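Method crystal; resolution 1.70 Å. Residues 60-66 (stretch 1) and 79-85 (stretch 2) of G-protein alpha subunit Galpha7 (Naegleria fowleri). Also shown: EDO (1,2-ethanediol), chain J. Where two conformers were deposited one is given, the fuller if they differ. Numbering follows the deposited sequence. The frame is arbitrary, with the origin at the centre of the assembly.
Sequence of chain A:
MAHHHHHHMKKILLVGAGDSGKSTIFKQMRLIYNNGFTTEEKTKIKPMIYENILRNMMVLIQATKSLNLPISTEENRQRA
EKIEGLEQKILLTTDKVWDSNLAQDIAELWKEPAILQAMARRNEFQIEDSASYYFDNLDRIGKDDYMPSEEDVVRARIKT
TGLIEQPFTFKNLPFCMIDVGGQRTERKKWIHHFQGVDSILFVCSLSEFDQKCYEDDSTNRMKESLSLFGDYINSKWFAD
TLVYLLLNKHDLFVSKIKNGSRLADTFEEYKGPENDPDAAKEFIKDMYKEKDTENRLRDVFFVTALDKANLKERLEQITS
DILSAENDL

Stretch 1, residues 60-66: LIQATKS
Stretch 2 79-85: RAEKIEG

The strongest link between the two stretches is the salt bridge of K65 and E84. K65 NZ donates to E84 OE2 at 2.9 Å, and a second, weak hydrogen bond runs from K65 NZ to E84 OE1 at 3.0 Å. Both CA-to-CB bonds point toward the opposing stretch. K65 is extended, m at chi1 and t from chi2 to chi4, which carries its amine across to the carboxylate. E84 is m, then t, with chi3 at -56°.

A 1,2-ethanediol, probably from the crystallisation liquor, joins this pair. K65 NZ donates to EDO O1 at 2.9 Å, and EDO O1 donates to E84 OE1 at 2.5 Å.

Q62 starts sideways, but its end turns nearer through chi1 m, chi2 m and chi3 -55°. In the given conformer, one of two deposited, Q62 NE2 lies 2.2 Å from E84 OE2. This is too short for a hydrogen bond.

Both stretches are helical, with phi/psi near -62/-42. Backbone bonds include T64 N to L60 O at 3.0 Å and E84 N to A80 O at 2.9 Å. T64, chi1 p, returns its OG1 to I61 O at 2.7 Å within its own helix. The helix axes approach to 10.6 Å, with 121° between their N-to-C directions. The nearest CA atoms are those of I61 and A80, 6.6 Å apart.

I61 provides the apolar packing. It points toward stretch 2 with chi1 m and chi2 t. I61 CD1 lies 3.9 Å from A80 CB and 3.7 Å from I83 CG2. The same I61 CD1 is 3.5 Å from A80 O. A80 also points its CA-to-CB bond toward stretch 1 here. I83 also points toward stretch 1, with chi1 m and chi2 t. I61 CG2 reaches E84 OE2 at 3.8 Å, so the apolar patch adjoins the salt bridge. The contact buries 244 Å² in total.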

# COMPACT_ATOMS: atom_id res chain seq x y z
N LEU A 60 -1.03 -12.07 -14.47
CA LEU A 60 -2.17 -12.98 -14.63
C LEU A 60 -1.93 -13.96 -15.77
O LEU A 60 -2.25 -15.15 -15.64
CB LEU A 60 -3.45 -12.18 -14.86
CG LEU A 60 -3.94 -11.48 -13.57
CD1 LEU A 60 -4.98 -10.43 -13.85
CD2 LEU A 60 -4.50 -12.53 -12.60
N ILE A 61 -1.37 -13.50 -16.89
CA ILE A 61 -1.07 -14.41 -17.99
C ILE A 61 -0.09 -15.48 -17.54
O ILE A 61 -0.30 -16.68 -17.78
CB ILE A 61 -0.53 -13.64 -19.21
CG1 ILE A 61 -1.62 -12.76 -19.81
CG2 ILE A 61 0.01 -14.63 -20.28
CD1 ILE A 61 -1.08 -11.66 -20.74
N GLN A 62 0.99 -15.08 -16.88
CA GLN A 62 1.96 -16.05 -16.38
C GLN A 62 1.30 -17.02 -15.40
O GLN A 62 1.61 -18.21 -15.38
CB GLN A 62 3.14 -15.35 -15.70
CG GLN A 62 3.90 -14.40 -16.59
CD GLN A 62 4.12 -14.96 -17.97
OE1 GLN A 62 4.67 -16.05 -18.14
NE2 GLN A 62 3.68 -14.21 -18.98
N ALA A 63 0.37 -16.50 -14.58
CA ALA A 63 -0.32 -17.34 -13.61
C ALA A 63 -1.14 -18.42 -14.29
O ALA A 63 -1.21 -19.55 -13.79
CB ALA A 63 -1.21 -16.46 -12.72
N THR A 64 -1.79 -18.11 -15.43
CA THR A 64 -2.55 -19.16 -16.12
C THR A 64 -1.62 -20.26 -16.60
O THR A 64 -2.01 -21.44 -16.64
CB THR A 64 -3.34 -18.62 -17.32
OG1 THR A 64 -2.44 -18.26 -18.39
CG2 THR A 64 -4.26 -17.46 -16.95
N LYS A 65 -0.39 -19.90 -16.96
CA LYS A 65 0.58 -20.91 -17.36
C LYS A 65 1.02 -21.76 -16.17
O LYS A 65 1.10 -22.99 -16.28
CB LYS A 65 1.77 -20.23 -18.03
CG LYS A 65 1.40 -19.61 -19.36
CD LYS A 65 2.57 -18.84 -19.95
CE LYS A 65 2.26 -18.41 -21.37
NZ LYS A 65 3.42 -17.71 -22.00
N SER A 66 1.27 -21.13 -15.02
CA SER A 66 1.65 -21.88 -13.82
C SER A 66 0.53 -22.80 -13.36
O SER A 66 0.78 -23.91 -12.88
CB SER A 66 2.00 -20.92 -12.68
OG SER A 66 3.07 -20.06 -13.02
N ARG A 79 -3.51 -12.60 -28.15
CA ARG A 79 -3.59 -11.35 -27.40
C ARG A 79 -2.73 -11.41 -26.15
O ARG A 79 -2.00 -10.46 -25.83
CB ARG A 79 -5.07 -11.10 -27.08
CG ARG A 79 -5.43 -9.79 -26.45
CD ARG A 79 -6.96 -9.65 -26.45
NE ARG A 79 -7.46 -9.15 -27.73
CZ ARG A 79 -8.44 -9.70 -28.44
NH1 ARG A 79 -9.07 -10.79 -28.01
NH2 ARG A 79 -8.79 -9.15 -29.60
N ALA A 80 -2.76 -12.54 -25.45
CA ALA A 80 -1.91 -12.70 -24.27
C ALA A 80 -0.44 -12.68 -24.65
O ALA A 80 0.38 -12.08 -23.93
CB ALA A 80 -2.27 -14.01 -23.56
N GLU A 81 -0.07 -13.33 -25.76
CA GLU A 81 1.32 -13.29 -26.21
C GLU A 81 1.75 -11.86 -26.55
O GLU A 81 2.88 -11.46 -26.24
CB GLU A 81 1.51 -14.21 -27.42
CG GLU A 81 1.43 -15.68 -27.10
CD GLU A 81 2.11 -16.54 -28.15
OE1 GLU A 81 3.31 -16.86 -27.97
OE2 GLU A 81 1.46 -16.87 -29.16
N LYS A 82 0.87 -11.08 -27.17
CA LYS A 82 1.19 -9.69 -27.46
C LYS A 82 1.47 -8.91 -26.18
O LYS A 82 2.46 -8.17 -26.09
CB LYS A 82 0.05 -9.03 -28.25
CG LYS A 82 0.13 -7.50 -28.25
CD LYS A 82 -1.13 -6.83 -28.81
CE LYS A 82 -1.05 -5.30 -28.69
NZ LYS A 82 -2.18 -4.58 -29.33
N ILE A 83 0.61 -9.09 -25.17
CA ILE A 83 0.79 -8.35 -23.92
C ILE A 83 2.08 -8.77 -23.22
O ILE A 83 2.82 -7.92 -22.70
CB ILE A 83 -0.45 -8.51 -23.03
CG1 ILE A 83 -1.58 -7.62 -23.57
CG2 ILE A 83 -0.11 -8.20 -21.58
CD1 ILE A 83 -3.01 -8.13 -23.30
N GLU A 84 2.37 -10.08 -23.20
CA GLU A 84 3.63 -10.57 -22.66
C GLU A 84 4.82 -9.87 -23.29
O GLU A 84 5.75 -9.42 -22.59
CB GLU A 84 3.76 -12.07 -22.88
CG GLU A 84 2.91 -12.94 -22.00
CD GLU A 84 3.32 -14.39 -22.10
OE1 GLU A 84 3.34 -14.92 -23.22
OE2 GLU A 84 3.67 -14.98 -21.06
N GLY A 85 4.84 -9.80 -24.62
CA GLY A 85 5.94 -9.15 -25.31
C GLY A 85 6.07 -7.68 -24.95
O GLY A 85 7.18 -7.17 -24.77
C1 EDO J . 0.52 -16.40 -23.62
O1 EDO J . 1.82 -16.71 -24.15
C2 EDO J . -0.47 -17.45 -24.09
O2 EDO J . 0.13 -18.75 -24.06